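Local coordinates for Phosphoglucomutase/phosphomannomutase family protein (Burkholderia thailandensis, PDB 3UW2) that belongs to the phosphohexose mutase family, binds a metal ion (zinc in this crystal), and probably shifts a phosphate group within sugar phosphates, at residues A113-E118 against S171-D176. Numbering follows the deposited sequence.
Sequences ALSGGE and SYEQYD
The Tyr175 ring carries Leu114 over one face, where CD2 makes a CH-pi contact 4.0 Å from the ring centroid and comes nearest to CG of Tyr175, at 3.6 Å. Ala113 lies farther along the same ring: its carbonyl O approaches CE1 of Tyr175 obliquely, at 3.3 Å. This is where a beta hairpin, strands 112-114 and 117-119 joined by a type I turn from Leu114 to Gly117, meets strand 172-174 and the residue that follows it, Tyr175, in the first alpha/beta/alpha domain of the mutase fold. Strand 172-174 pairs in parallel with 92-98, and Leu114 and Tyr175 both touch Val94 of that strand. Tyr175 holds CG anti to its own backbone N (chi1 -177°), which carries the phenol out to the hairpin. There its OH takes a weak bond from Ala113 N, 3.3 Å away, while its stronger polar partner is Gln180.

The other flat group is the Glu173 carboxylate, at the end of an extended chain that reaches the turn. Leu114 borders it, CD1 standing 3.7 Å from OE1 of Glu173. Each oxygen serves one N-H of the turn. OE2 of Glu173 accepts Ser115 N through its syn lone pair at 3.1 Å, an almost straight bond at 176°. OE1 works through a water, so one acid holds Ser115 N directly and Gly116 N by way of the water, and ties the hairpin tip to the strand. That water accepts from Gly116 N at 2.8 Å and donates to Glu173 OE1 at 2.7 Å.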
ATOM      1  N   ALA A 113      -5.945  24.747   7.341  1.00 39.45           N
ATOM      2  CA  ALA A 113      -5.952  26.194   7.679  1.00 44.82           C
ATOM      3  C   ALA A 113      -5.971  27.007   6.396  1.00 47.62           C
ATOM      4  O   ALA A 113      -5.012  27.704   6.103  1.00 55.30           O
ATOM      5  CB  ALA A 113      -4.740  26.542   8.521  1.00 43.35           C
ATOM      6  N   LEU A 114      -7.050  26.871   5.627  1.00 48.71           N
ATOM      7  CA  LEU A 114      -7.262  27.615   4.381  1.00 51.40           C
ATOM      8  C   LEU A 114      -7.424  29.150   4.579  1.00 56.20           C
ATOM      9  O   LEU A 114      -7.763  29.601   5.656  1.00 52.82           O
ATOM     10  CB  LEU A 114      -8.478  27.056   3.650  1.00 45.58           C
ATOM     11  CG  LEU A 114      -8.487  25.562   3.315  1.00 44.04           C
ATOM     12  CD1 LEU A 114      -9.755  25.265   2.550  1.00 36.41           C
ATOM     13  CD2 LEU A 114      -7.219  25.038   2.596  1.00 40.52           C
ATOM     14  N   SER A 115      -7.189  29.942   3.529  1.00 57.79           N
ATOM     15  CA  SER A 115      -7.108  31.390   3.692  1.00 60.13           C
ATOM     16  C   SER A 115      -8.477  31.978   4.012  1.00 61.57           C
ATOM     17  O   SER A 115      -8.575  33.006   4.672  1.00 69.12           O
ATOM     18  CB  SER A 115      -6.462  32.043   2.469  1.00 62.26           C
ATOM     19  OG  SER A 115      -7.393  32.150   1.407  1.00 69.50           O
ATOM     20  N   GLY A 116      -9.534  31.301   3.578  1.00 62.20           N
ATOM     21  CA  GLY A 116     -10.885  31.682   3.994  1.00 61.37           C
ATOM     22  C   GLY A 116     -11.347  31.095   5.332  1.00 62.29           C
ATOM     23  O   GLY A 116     -12.536  31.149   5.658  1.00 59.12           O
ATOM     24  N   GLY A 117     -10.421  30.517   6.102  1.00 58.40           N
ATOM     25  CA  GLY A 117     -10.764  29.879   7.372  1.00 54.64           C
ATOM     26  C   GLY A 117     -10.615  28.365   7.383  1.00 52.71           C
ATOM     27  O   GLY A 117     -10.544  27.714   6.331  1.00 46.86           O
ATOM     28  N   GLU A 118     -10.520  27.800   8.579  1.00 46.37           N
ATOM     29  CA  GLU A 118     -10.363  26.356   8.712  1.00 44.33           C
ATOM     30  C   GLU A 118     -11.422  25.609   7.877  1.00 41.82           C
ATOM     31  O   GLU A 118     -12.542  26.071   7.758  1.00 45.84           O
ATOM     32  CB  GLU A 118     -10.568  26.008  10.164  1.00 44.43           C
ATOM     33  CG  GLU A 118     -10.166  24.571  10.458  1.00 47.93           C
ATOM     34  CD  GLU A 118     -10.057  24.372  11.952  1.00 51.58           C
ATOM     35  OE1 GLU A 118      -8.995  24.723  12.500  1.00 50.48           O
ATOM     36  OE2 GLU A 118     -11.034  23.891  12.557  1.00 50.49           O
ATOM     37  N   SER A 171     -15.195  26.251  -6.340  1.00 31.44           N
ATOM     38  CA  SER A 171     -14.012  27.114  -6.247  1.00 31.40           C
ATOM     39  C   SER A 171     -12.719  26.266  -6.325  1.00 30.43           C
ATOM     40  O   SER A 171     -12.784  25.037  -6.387  1.00 28.83           O
ATOM     41  CB  SER A 171     -14.063  27.873  -4.907  1.00 32.06           C
ATOM     42  OG  SER A 171     -13.945  26.927  -3.827  1.00 32.31           O
ATOM     43  N   TYR A 172     -11.558  26.937  -6.357  1.00 32.40           N
ATOM     44  CA  TYR A 172     -10.253  26.248  -6.430  1.00 31.12           C
ATOM     45  C   TYR A 172      -9.318  27.001  -5.540  1.00 31.34           C
ATOM     46  O   TYR A 172      -9.311  28.231  -5.561  1.00 29.18           O
ATOM     47  CB  TYR A 172      -9.692  26.304  -7.858  1.00 29.63           C
ATOM     48  CG  TYR A 172      -8.271  25.765  -8.004  1.00 30.94           C
ATOM     49  CD1 TYR A 172      -8.053  24.361  -8.069  1.00 28.36           C
ATOM     50  CD2 TYR A 172      -7.161  26.634  -8.155  1.00 29.84           C
ATOM     51  CE1 TYR A 172      -6.771  23.804  -8.227  1.00 27.90           C
ATOM     52  CE2 TYR A 172      -5.869  26.109  -8.316  1.00 28.49           C
ATOM     53  CZ  TYR A 172      -5.689  24.710  -8.386  1.00 28.36           C
ATOM     54  OH  TYR A 172      -4.449  24.155  -8.504  1.00 28.37           O
ATOM     55  N   GLU A 173      -8.501  26.280  -4.783  1.00 32.56           N
ATOM     56  CA  GLU A 173      -7.517  26.924  -3.924  1.00 33.12           C
ATOM     57  C   GLU A 173      -6.341  25.994  -3.831  1.00 32.18           C
ATOM     58  O   GLU A 173      -6.526  24.796  -3.711  1.00 32.16           O
ATOM     59  CB  GLU A 173      -8.072  27.077  -2.508  1.00 40.25           C
ATOM     60  CG  GLU A 173      -7.086  27.764  -1.555  1.00 43.23           C
ATOM     61  CD  GLU A 173      -7.702  28.131  -0.201  1.00 50.22           C
ATOM     62  OE1 GLU A 173      -8.916  27.878   0.011  1.00 45.05           O
ATOM     63  OE2 GLU A 173      -6.962  28.710   0.644  1.00 52.14           O
ATOM     64  N   GLN A 174      -5.134  26.550  -3.851  1.00 30.97           N
ATOM     65  CA  GLN A 174      -3.899  25.778  -3.574  1.00 31.97           C
ATOM     66  C   GLN A 174      -3.487  25.886  -2.115  1.00 32.66           C
ATOM     67  O   GLN A 174      -3.602  26.950  -1.510  1.00 32.77           O
ATOM     68  CB  GLN A 174      -2.779  26.209  -4.523  1.00 32.71           C
ATOM     69  CG  GLN A 174      -3.078  25.736  -5.959  1.00 35.91           C
ATOM     70  CD  GLN A 174      -2.042  26.261  -6.942  1.00 44.41           C
ATOM     71  OE1 GLN A 174      -1.401  27.241  -6.663  1.00 46.14           O
ATOM     72  NE2 GLN A 174      -1.928  25.641  -8.110  1.00 45.53           N
ATOM     73  N   TYR A 175      -3.089  24.756  -1.527  1.00 32.26           N
ATOM     74  CA  TYR A 175      -2.778  24.726  -0.120  1.00 34.51           C
ATOM     75  C   TYR A 175      -1.607  23.799   0.132  1.00 34.83           C
ATOM     76  O   TYR A 175      -1.618  22.636  -0.304  1.00 31.32           O
ATOM     77  CB  TYR A 175      -3.996  24.259   0.718  1.00 35.58           C
ATOM     78  CG  TYR A 175      -3.703  24.281   2.195  1.00 39.30           C
ATOM     79  CD1 TYR A 175      -3.590  25.509   2.892  1.00 42.49           C
ATOM     80  CD2 TYR A 175      -3.468  23.082   2.904  1.00 36.36           C
ATOM     81  CE1 TYR A 175      -3.291  25.526   4.260  1.00 44.73           C
ATOM     82  CE2 TYR A 175      -3.180  23.085   4.269  1.00 38.79           C
ATOM     83  CZ  TYR A 175      -3.089  24.309   4.948  1.00 43.81           C
ATOM     84  OH  TYR A 175      -2.798  24.329   6.295  1.00 44.49           O
ATOM     85  N   ASP A 176      -0.585  24.310   0.818  1.00 33.40           N
ATOM     86  CA  ASP A 176       0.540  23.441   1.120  1.00 33.37           C
ATOM     87  C   ASP A 176       0.360  22.864   2.525  1.00 32.43           C
ATOM     88  O   ASP A 176       0.414  23.562   3.514  1.00 34.64           O
ATOM     89  CB  ASP A 176       1.898  24.168   0.920  1.00 35.16           C
ATOM     90  CG  ASP A 176       3.132  23.222   1.078  1.00 36.87           C
ATOM     91  OD1 ASP A 176       3.046  22.034   1.386  1.00 37.15           O
ATOM     92  OD2 ASP A 176       4.231  23.709   0.894  1.00 47.20           O
TER
HETATM   93  O   HOH W   1     -10.280  29.383   1.727  1.00 44.92           O